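Local atomic coordinates of vanadium-dependent haloperoxidase (Zobellia galactanivorans, PDB entry 4CIT), a protein that binds vanadate and, as a bacterial iodoperoxidase, probably uses peroxide to oxidise iodide. Residues Y237-E242 with Y425-E430; D245-I250 with D350-V355; I34-E39 with T105-L110. All blocks are in the same frame, centred on the assembly; numbering follows the deposited sequence.

Interaction 1 of 3, residues Y237-E242 with Y425-E430; sequences YKELKE and YRAAIE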
loop_
_atom_site.group_PDB
_atom_site.type_symbol
_atom_site.label_atom_id
_atom_site.label_comp_id
_atom_site.label_asym_id
_atom_site.label_seq_id
_atom_site.Cartn_x
_atom_site.Cartn_y
_atom_site.Cartn_z
ATOM N N TYR A 237 21.453 12.403 -19.140
ATOM C CA TYR A 237 22.180 13.511 -18.561
ATOM C C TYR A 237 21.254 14.687 -18.303
ATOM O O TYR A 237 21.355 15.363 -17.258
ATOM C CB TYR A 237 23.375 13.913 -19.442
ATOM C CG TYR A 237 24.455 14.606 -18.614
ATOM C CD1 TYR A 237 25.310 13.854 -17.827
ATOM C CD2 TYR A 237 24.601 15.982 -18.614
ATOM C CE1 TYR A 237 26.305 14.431 -17.069
ATOM C CE2 TYR A 237 25.612 16.589 -17.842
ATOM C CZ TYR A 237 26.452 15.789 -17.080
ATOM O OH TYR A 237 27.448 16.341 -16.291
ATOM N N LYS A 238 20.345 14.955 -19.225
ATOM C CA LYS A 238 19.362 15.963 -18.987
ATOM C C LYS A 238 18.588 15.719 -17.721
ATOM O O LYS A 238 18.331 16.637 -16.950
ATOM C CB LYS A 238 18.474 16.212 -20.208
ATOM C CG LYS A 238 19.362 16.807 -21.317
ATOM C CD LYS A 238 18.549 17.254 -22.521
ATOM C CE LYS A 238 19.437 17.740 -23.654
ATOM N NZ LYS A 238 18.617 17.748 -24.883
ATOM N N GLU A 239 18.160 14.481 -17.538
ATOM C CA GLU A 239 17.379 14.182 -16.351
ATOM C C GLU A 239 18.195 14.226 -15.040
ATOM O O GLU A 239 17.695 14.660 -14.041
ATOM C CB GLU A 239 16.761 12.764 -16.513
ATOM C CG GLU A 239 15.683 12.831 -17.561
ATOM C CD GLU A 239 14.591 11.835 -17.441
ATOM O OE1 GLU A 239 14.578 11.018 -16.495
ATOM O OE2 GLU A 239 13.691 11.925 -18.347
ATOM N N LEU A 240 19.461 13.885 -15.108
ATOM C CA LEU A 240 20.390 13.927 -13.969
ATOM C C LEU A 240 20.611 15.357 -13.575
ATOM O O LEU A 240 20.564 15.758 -12.394
ATOM C CB LEU A 240 21.745 13.358 -14.460
ATOM C CG LEU A 240 22.836 13.323 -13.424
ATOM C CD1 LEU A 240 22.422 12.368 -12.344
ATOM C CD2 LEU A 240 24.158 12.900 -14.048
ATOM N N LYS A 241 20.790 16.191 -14.611
ATOM C CA LYS A 241 20.987 17.609 -14.398
ATOM C C LYS A 241 19.785 18.291 -13.786
ATOM O O LYS A 241 19.924 19.163 -12.946
ATOM C CB LYS A 241 21.409 18.303 -15.704
ATOM C CG LYS A 241 21.805 19.787 -15.575
ATOM C CD LYS A 241 21.824 20.575 -16.888
ATOM C CE LYS A 241 22.545 21.918 -16.750
ATOM N NZ LYS A 241 21.704 22.990 -16.149
ATOM N N GLU A 242 18.588 17.893 -14.163
ATOM C CA GLU A 242 17.371 18.346 -13.531
ATOM C C GLU A 242 17.326 18.050 -12.003
ATOM O O GLU A 242 17.066 18.884 -11.278
ATOM C CB GLU A 242 16.149 17.765 -14.281
ATOM C CG GLU A 242 14.889 18.273 -13.605
ATOM C CD GLU A 242 13.554 17.701 -14.073
ATOM O OE1 GLU A 242 13.519 16.682 -14.785
ATOM O OE2 GLU A 242 12.492 18.290 -13.649
ATOM N N TYR A 425 14.704 10.346 -10.880
ATOM C CA TYR A 425 14.682 11.151 -12.115
ATOM C C TYR A 425 13.239 11.338 -12.620
ATOM O O TYR A 425 12.322 10.552 -12.303
ATOM C CB TYR A 425 15.473 10.437 -13.242
ATOM C CG TYR A 425 16.852 9.900 -12.863
ATOM C CD1 TYR A 425 17.928 10.694 -12.748
ATOM C CD2 TYR A 425 17.002 8.580 -12.550
ATOM C CE1 TYR A 425 19.202 10.190 -12.348
ATOM C CE2 TYR A 425 18.236 8.043 -12.188
ATOM C CZ TYR A 425 19.338 8.860 -12.058
ATOM O OH TYR A 425 20.501 8.220 -11.660
ATOM N N ARG A 426 13.052 12.278 -13.542
ATOM C CA ARG A 426 11.755 12.513 -14.131
ATOM C C ARG A 426 11.094 11.286 -14.697
ATOM O O ARG A 426 9.849 11.095 -14.505
ATOM C CB ARG A 426 11.830 13.678 -15.167
ATOM C CG ARG A 426 10.515 13.972 -15.924
ATOM C CD ARG A 426 10.792 15.081 -16.927
ATOM N NE ARG A 426 10.971 16.340 -16.207
ATOM C CZ ARG A 426 9.992 17.129 -15.765
ATOM N NH1 ARG A 426 8.714 16.860 -16.052
ATOM N NH2 ARG A 426 10.282 18.252 -15.079
ATOM N N ALA A 427 11.827 10.499 -15.473
ATOM C CA ALA A 427 11.206 9.314 -16.142
ATOM C C ALA A 427 10.604 8.338 -15.158
ATOM O O ALA A 427 9.464 7.836 -15.366
ATOM C CB ALA A 427 12.164 8.625 -17.049
ATOM N N ALA A 428 11.323 8.066 -14.046
ATOM C CA ALA A 428 10.824 7.115 -13.039
ATOM C C ALA A 428 9.528 7.599 -12.418
ATOM O O ALA A 428 8.617 6.803 -12.158
ATOM C CB ALA A 428 11.876 6.936 -11.946
ATOM N N ILE A 429 9.360 8.908 -12.346
ATOM C CA ILE A 429 8.195 9.508 -11.795
ATOM C C ILE A 429 7.022 9.564 -12.775
ATOM O O ILE A 429 5.928 9.058 -12.471
ATOM C CB ILE A 429 8.515 10.960 -11.291
ATOM C CG1 ILE A 429 9.568 10.925 -10.146
ATOM C CG2 ILE A 429 7.251 11.702 -10.920
ATOM C CD1 ILE A 429 10.157 12.275 -9.875
ATOM N N GLU A 430 7.265 10.104 -13.972
ATOM C CA GLU A 430 6.197 10.268 -14.992
ATOM C C GLU A 430 5.739 8.932 -15.543
ATOM O O GLU A 430 4.521 8.646 -15.590
ATOM C CB GLU A 430 6.686 11.156 -16.086
ATOM C CG GLU A 430 6.849 12.569 -15.513
ATOM C CD GLU A 430 7.149 13.597 -16.600
ATOM O OE1 GLU A 430 7.402 13.222 -17.719
ATOM O OE2 GLU A 430 7.157 14.771 -16.293
HETATM O O HOH W 1 14.959 14.338 -13.959
#
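Arg426 takes hold of Glu242 side-on, each carboxylate oxygen meeting a different guanidinium nitrogen. Arg426 NE donates to Glu242 OE1 at 2.9 Å and Arg426 NH2 to Glu242 OE2 at 2.6 Å, both reaching the syn side, with the two flat groups only 5° from coplanar. The arginine is bent at chi3, which turns NE out of the line of the chain toward the carboxylate. Nearby, Glu239 OE1 accepts a fairly straight bond from Ala427 N (3.0 Å, 162°), a first-turn N-H of helix 426-446, where the helix end would probably help to stabilise its negative charge. Leu240 CD1 lies in the plane of the Tyr425 ring, against its edge at CE1 (3.9 Å).

A water bridges the two segments, accepting from Arg426 N and donating to Glu239 O and Glu242 OE1. Farther out, Arg426 NH1 forms a salt bridge with Glu430 OE2 at 2.6 Å, its hydrogen bond weak by angle, and Tyr425 is fixed by its OH on Ile338 O. An alanine in place of Glu242 would probably leave Arg426 NE and NH2 without their mate and the guanidinium freer to turn about its remaining link to Glu430.

The helical segments 237-242 and 426-430 run at 88° to each other, and acidic side chains of one meet the N-terminal turn of the other, just after the vanadate-pocket residue His424 in the PAP2 domain.

Interaction 2 of 3, residues D245-I250 with D350-V355; sequences DVRNKI and DSWKPV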
loop_
_atom_site.group_PDB
_atom_site.type_symbol
_atom_site.label_atom_id
_atom_site.label_comp_id
_atom_site.label_asym_id
_atom_site.label_seq_id
_atom_site.Cartn_x
_atom_site.Cartn_y
_atom_site.Cartn_z
ATOM N N ASP A 245 19.927 20.293 -10.286
ATOM C CA ASP A 245 19.491 21.700 -10.346
ATOM C C ASP A 245 18.285 22.023 -9.420
ATOM O O ASP A 245 18.245 23.038 -8.712
ATOM C CB ASP A 245 19.124 22.189 -11.778
ATOM C CG ASP A 245 20.344 22.308 -12.699
ATOM O OD1 ASP A 245 21.508 22.335 -12.195
ATOM O OD2 ASP A 245 20.169 22.381 -13.930
ATOM N N VAL A 246 17.271 21.156 -9.429
ATOM C CA VAL A 246 16.187 21.288 -8.484
ATOM C C VAL A 246 16.666 21.368 -7.052
ATOM O O VAL A 246 16.149 22.153 -6.252
ATOM C CB VAL A 246 15.134 20.144 -8.682
ATOM C CG1 VAL A 246 14.109 20.060 -7.535
ATOM C CG2 VAL A 246 14.442 20.330 -9.957
ATOM N N ARG A 247 17.564 20.457 -6.629
ATOM C CA ARG A 247 18.042 20.428 -5.267
ATOM C C ARG A 247 18.748 21.734 -4.980
ATOM O O ARG A 247 18.502 22.356 -3.911
ATOM C CB ARG A 247 18.995 19.218 -5.080
ATOM C CG ARG A 247 19.324 18.985 -3.643
ATOM C CD ARG A 247 20.393 19.877 -3.092
ATOM N NE ARG A 247 20.311 19.567 -1.632
ATOM C CZ ARG A 247 19.556 20.169 -0.720
ATOM N NH1 ARG A 247 18.822 21.237 -0.994
ATOM N NH2 ARG A 247 19.601 19.743 0.513
ATOM N N ASN A 248 19.529 22.196 -5.933
ATOM C CA ASN A 248 20.274 23.487 -5.708
ATOM C C ASN A 248 19.362 24.704 -5.625
ATOM O O ASN A 248 19.638 25.606 -4.803
ATOM C CB ASN A 248 21.382 23.690 -6.744
ATOM C CG ASN A 248 22.520 22.658 -6.609
ATOM O OD1 ASN A 248 22.669 22.028 -5.563
ATOM N ND2 ASN A 248 23.209 22.385 -7.696
ATOM N N LYS A 249 18.264 24.748 -6.398
ATOM C CA LYS A 249 17.204 25.768 -6.225
ATOM C C LYS A 249 16.530 25.718 -4.878
ATOM O O LYS A 249 16.306 26.768 -4.238
ATOM C CB LYS A 249 16.191 25.618 -7.330
ATOM C CG LYS A 249 16.752 26.023 -8.674
ATOM C CD LYS A 249 15.689 25.889 -9.753
ATOM C CE LYS A 249 16.256 26.248 -11.117
ATOM N NZ LYS A 249 15.217 26.095 -12.190
ATOM N N ILE A 250 16.259 24.506 -4.352
ATOM C CA ILE A 250 15.771 24.359 -3.043
ATOM C C ILE A 250 16.716 24.916 -1.982
ATOM O O ILE A 250 16.281 25.633 -1.080
ATOM C CB ILE A 250 15.351 22.876 -2.789
ATOM C CG1 ILE A 250 14.177 22.589 -3.690
ATOM C CG2 ILE A 250 14.988 22.676 -1.370
ATOM C CD1 ILE A 250 13.806 21.104 -3.709
ATOM N N ASP A 350 31.074 16.314 -5.708
ATOM C CA ASP A 350 31.214 15.394 -4.578
ATOM C C ASP A 350 30.618 15.910 -3.266
ATOM O O ASP A 350 30.577 15.112 -2.264
ATOM C CB ASP A 350 32.653 14.909 -4.404
ATOM C CG ASP A 350 33.685 16.041 -4.185
ATOM O OD1 ASP A 350 33.290 17.159 -3.954
ATOM O OD2 ASP A 350 34.895 15.771 -4.188
ATOM N N SER A 351 30.150 17.120 -3.227
ATOM C CA SER A 351 29.519 17.717 -2.058
ATOM C C SER A 351 27.950 17.703 -2.103
ATOM O O SER A 351 27.291 17.986 -1.051
ATOM C CB SER A 351 29.990 19.156 -1.908
ATOM O OG SER A 351 29.271 20.012 -2.838
ATOM N N TRP A 352 27.381 17.336 -3.227
ATOM C CA TRP A 352 25.927 17.404 -3.349
ATOM C C TRP A 352 25.243 16.333 -2.534
ATOM O O TRP A 352 25.727 15.169 -2.483
ATOM C CB TRP A 352 25.562 17.264 -4.815
ATOM C CG TRP A 352 24.134 17.490 -5.228
ATOM C CD1 TRP A 352 23.567 18.646 -5.659
ATOM C CD2 TRP A 352 23.084 16.506 -5.221
ATOM N NE1 TRP A 352 22.222 18.404 -6.059
ATOM C CE2 TRP A 352 21.919 17.102 -5.761
ATOM C CE3 TRP A 352 23.037 15.150 -4.882
ATOM C CZ2 TRP A 352 20.775 16.415 -5.986
ATOM C CZ3 TRP A 352 21.860 14.491 -5.082
ATOM C CH2 TRP A 352 20.746 15.129 -5.618
ATOM N N LYS A 353 24.103 16.707 -1.920
ATOM C CA LYS A 353 23.286 15.748 -1.173
ATOM C C LYS A 353 21.829 15.946 -1.515
ATOM O O LYS A 353 21.388 17.052 -1.615
ATOM C CB LYS A 353 23.431 15.961 0.314
ATOM C CG LYS A 353 24.885 15.814 0.799
ATOM C CD LYS A 353 25.414 14.414 0.600
ATOM C CE LYS A 353 26.890 14.301 1.099
ATOM N NZ LYS A 353 26.954 14.857 2.477
ATOM N N PRO A 354 21.084 14.867 -1.627
ATOM C CA PRO A 354 19.683 14.978 -1.858
ATOM C C PRO A 354 18.964 15.484 -0.638
ATOM O O PRO A 354 19.455 15.307 0.477
ATOM C CB PRO A 354 19.272 13.519 -2.188
ATOM C CG PRO A 354 20.277 12.696 -1.501
ATOM C CD PRO A 354 21.558 13.499 -1.564
ATOM N N VAL A 355 17.783 16.063 -0.816
ATOM C CA VAL A 355 16.958 16.486 0.288
ATOM C C VAL A 355 16.591 15.303 1.178
ATOM O O VAL A 355 16.699 15.392 2.411
ATOM C CB VAL A 355 15.681 17.208 -0.195
ATOM C CG1 VAL A 355 14.685 17.393 0.912
ATOM C CG2 VAL A 355 16.038 18.609 -0.681
HETATM O O HOH W 2 20.561 17.520 2.064
#
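Arg247 reaches the loop 350-355 through a bent chain: CG stands anti to the backbone N, and the turn at chi2 (-81°) carries CD toward Lys353 O. Trp352 answers with its CG also anti to its own backbone N (chi1 -172°), and its indole comes up against the start of the arginine chain. Arg247 CB lies 3.4 Å from Trp352 CZ2, and the guanidinium is turned nearly perpendicular to the indole.

Beyond the indole, Arg247 NE donates to Lys353 O at 2.7 Å, with the oxygen in the guanidinium plane and the nitrogen almost in line with the carbonyl bond (C=O...N 175°). The same edge is used again by a water, which accepts from Arg247 NH2 at 2.9 Å and donates to Pro354 O at 2.9 Å, so that two successive carbonyls of the loop are held, one directly and one through solvent. Val355 CG2 sits over one face of the guanidinium, offset toward its rim and 3.8 Å from Arg247 CZ. Val355 CG2 also meets Ile250 CG2 at 4.3 Å, an apolar contact beside the guanidinium. Asn248 OD1 lies at the edge of the indole, 3.5 Å from Trp352 CD1.

The indole has further support: Trp352 NE1 donates to Tyr244 O, the Tyr244 ring stacks on it, and Ile344 and Asn345 of helix 340-347 touch it. Ile250 in turn packs on Ile260 and Tyr420.

Arg247 of helix 235-253 thus holds two main-chain carbonyls of the loop between helices 340-347 and 367-383, whose later residues Pro359 and Phe361 line the vanadate pocket of this PAP2-type enzyme.

Interaction 3 of 3, residues I34-E39 with T105-L110; sequences INITPE and TINYEL
Ile36 lies against the first turn of helix 108-123, and every carbon of its side chain has a partner there. Its CB lies 3.7 Å from Glu109 CB, and the two side chains pass each other in opposite directions. The CG2 branch rests on the same methylene, with Glu109 O close by. CG1, on the other branch, reaches the backbone of the next residue, 3.6 Å from Leu110 N. At the tip, chi2 of -59° places CD1 next to the leucine side chain, 3.6 Å from Leu110 CD1 in the conformer modelled here. Ile34 CD1 lies 4.1 Å from Leu110 CD2. Trp141 of helix 128-144 touches Ile34, Ile36 and Leu110, while Phe307 touches Ile36 and Glu109.

The polar half of the contact centres on Asn107. Its OD1 accepts from Leu110 N (3.0 Å, 167°), the donor standing well above the carbonyl plane; this capping bond holds the amide, whose ND2 is 2.8 Å from Ile34 O. Two waters bridge the segments. One accepts from Ile34 N and, weakly, from Asn107 ND2; the other accepts from Ile36 N and Asn107 ND2 and donates to Glu109 OE1. Glu109 OE1 lies 3.1 Å from Ile36 O, an approach of two acceptors that would probably be unfavourable by itself.

Asn107 is therefore a classical side-chain N-cap: it closes the first turn of helix 108-123, while the isoleucines of the extended lead-in to helix 38-55 pack against Leu110 in that turn, within the helical bundle.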
loop_
_atom_site.group_PDB
_atom_site.type_symbol
_atom_site.label_atom_id
_atom_site.label_comp_id
_atom_site.label_asym_id
_atom_site.label_seq_id
_atom_site.Cartn_x
_atom_site.Cartn_y
_atom_site.Cartn_z
ATOM N N ILE A 34 -24.602 -6.619 19.473
ATOM C CA ILE A 34 -23.227 -6.097 19.416
ATOM C C ILE A 34 -23.175 -5.242 18.182
ATOM O O ILE A 34 -23.480 -5.729 17.067
ATOM C CB ILE A 34 -22.176 -7.191 19.381
ATOM C CG1 ILE A 34 -22.194 -7.980 20.688
ATOM C CG2 ILE A 34 -20.775 -6.609 19.068
ATOM C CD1 ILE A 34 -21.390 -9.251 20.709
ATOM N N ASN A 35 -22.860 -3.955 18.367
ATOM C CA ASN A 35 -22.836 -2.987 17.256
ATOM C C ASN A 35 -21.407 -2.872 16.785
ATOM O O ASN A 35 -20.550 -2.370 17.521
ATOM C CB ASN A 35 -23.335 -1.565 17.645
ATOM C CG ASN A 35 -23.372 -0.569 16.442
ATOM O OD1 ASN A 35 -23.694 -0.922 15.281
ATOM N ND2 ASN A 35 -22.959 0.685 16.713
ATOM N N ILE A 36 -21.157 -3.343 15.577
ATOM C CA ILE A 36 -19.842 -3.320 15.001
ATOM C C ILE A 36 -19.882 -2.144 14.042
ATOM O O ILE A 36 -20.801 -1.987 13.274
ATOM C CB ILE A 36 -19.575 -4.608 14.215
ATOM C CG1 ILE A 36 -19.597 -5.805 15.113
ATOM C CG2 ILE A 36 -18.201 -4.509 13.518
ATOM C CD1 ILE A 36 -18.593 -5.788 16.230
ATOM N N THR A 37 -18.878 -1.291 14.082
ATOM C CA THR A 37 -18.867 -0.152 13.164
ATOM C C THR A 37 -17.561 -0.168 12.317
ATOM O O THR A 37 -16.617 -0.906 12.596
ATOM C CB THR A 37 -18.884 1.175 13.910
ATOM O OG1 THR A 37 -17.753 1.178 14.777
ATOM C CG2 THR A 37 -20.273 1.370 14.634
ATOM N N PRO A 38 -17.536 0.659 11.271
ATOM C CA PRO A 38 -16.314 0.670 10.442
ATOM C C PRO A 38 -15.122 1.107 11.241
ATOM O O PRO A 38 -13.966 0.696 10.943
ATOM C CB PRO A 38 -16.611 1.731 9.369
ATOM C CG PRO A 38 -18.076 2.077 9.487
ATOM C CD PRO A 38 -18.654 1.444 10.701
ATOM N N GLU A 39 -15.357 1.865 12.308
ATOM C CA GLU A 39 -14.189 2.282 13.131
ATOM C C GLU A 39 -13.439 1.108 13.821
ATOM O O GLU A 39 -12.268 1.259 14.151
ATOM C CB GLU A 39 -14.567 3.408 14.070
ATOM C CG GLU A 39 -14.969 4.712 13.301
ATOM C CD GLU A 39 -16.424 4.876 12.814
ATOM O OE1 GLU A 39 -17.319 3.950 12.784
ATOM O OE2 GLU A 39 -16.710 6.024 12.436
ATOM N N THR A 105 -27.116 -17.867 15.121
ATOM C CA THR A 105 -27.291 -16.400 14.914
ATOM C C THR A 105 -25.840 -15.885 14.938
ATOM O O THR A 105 -25.088 -16.055 15.931
ATOM C CB THR A 105 -28.132 -15.744 16.008
ATOM O OG1 THR A 105 -29.498 -16.250 15.900
ATOM C CG2 THR A 105 -28.229 -14.268 15.813
ATOM N N ILE A 106 -25.438 -15.308 13.814
ATOM C CA ILE A 106 -24.076 -14.776 13.710
ATOM C C ILE A 106 -24.133 -13.315 13.335
ATOM O O ILE A 106 -24.899 -12.904 12.423
ATOM C CB ILE A 106 -23.390 -15.568 12.597
ATOM C CG1 ILE A 106 -23.070 -16.979 13.097
ATOM C CG2 ILE A 106 -22.073 -14.922 12.142
ATOM C CD1 ILE A 106 -22.791 -17.939 11.976
ATOM N N ASN A 107 -23.233 -12.522 13.916
ATOM C CA ASN A 107 -23.166 -11.089 13.569
ATOM C C ASN A 107 -21.978 -11.078 12.546
ATOM O O ASN A 107 -20.813 -11.337 12.919
ATOM C CB ASN A 107 -22.831 -10.257 14.782
ATOM C CG ASN A 107 -22.569 -8.787 14.440
ATOM O OD1 ASN A 107 -22.005 -8.430 13.372
ATOM N ND2 ASN A 107 -23.055 -7.899 15.333
ATOM N N TYR A 108 -22.323 -10.910 11.268
ATOM C CA TYR A 108 -21.316 -11.082 10.216
ATOM C C TYR A 108 -20.247 -9.992 10.255
ATOM O O TYR A 108 -19.095 -10.252 9.876
ATOM C CB TYR A 108 -21.981 -11.188 8.814
ATOM C CG TYR A 108 -23.048 -12.278 8.784
ATOM C CD1 TYR A 108 -22.733 -13.578 9.036
ATOM C CD2 TYR A 108 -24.351 -11.960 8.584
ATOM C CE1 TYR A 108 -23.704 -14.549 9.008
ATOM C CE2 TYR A 108 -25.319 -12.904 8.593
ATOM C CZ TYR A 108 -24.972 -14.208 8.781
ATOM O OH TYR A 108 -25.980 -15.164 8.839
ATOM N N GLU A 109 -20.600 -8.788 10.622
ATOM C CA GLU A 109 -19.562 -7.737 10.775
ATOM C C GLU A 109 -18.562 -8.089 11.858
ATOM O O GLU A 109 -17.340 -7.850 11.764
ATOM C CB GLU A 109 -20.207 -6.387 11.074
ATOM C CG GLU A 109 -21.043 -5.984 9.905
ATOM C CD GLU A 109 -21.837 -4.705 10.156
ATOM O OE1 GLU A 109 -21.773 -4.119 11.274
ATOM O OE2 GLU A 109 -22.569 -4.293 9.241
ATOM N N LEU A 110 -19.081 -8.633 12.967
ATOM C CA LEU A 110 -18.224 -9.117 14.043
ATOM C C LEU A 110 -17.272 -10.212 13.471
ATOM O O LEU A 110 -16.089 -10.197 13.681
ATOM C CB LEU A 110 -19.113 -9.624 15.194
ATOM C CG LEU A 110 -18.413 -10.178 16.428
ATOM C CD1 LEU A 110 -17.558 -9.108 17.034
ATOM C CD2 LEU A 110 -19.422 -10.694 17.437
HETATM O O HOH W 3 -25.610 -7.875 17.096
HETATM O O HOH W 4 -23.204 -4.910 14.102
#

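Interactions 1 and 2 lie on the same side of the chain's centre, their centres 14 Å apart, and share helix 235-253: residues 237-242 meet the start of helix 426-446, and residues 245-250, farther along, meet the loop after helix 340-347. In sequence, the pairing of interaction 2 falls wholly between the two segments of interaction 1. Together they join one helix to two parts of the PAP2 region near the vanadate pocket. Interaction 3 comes first along the chain, closing before the others open, and sits on the opposite side, its centre about 50 and 53 Å from those of interactions 1 and 2. It joins the starts of two N-terminal helices.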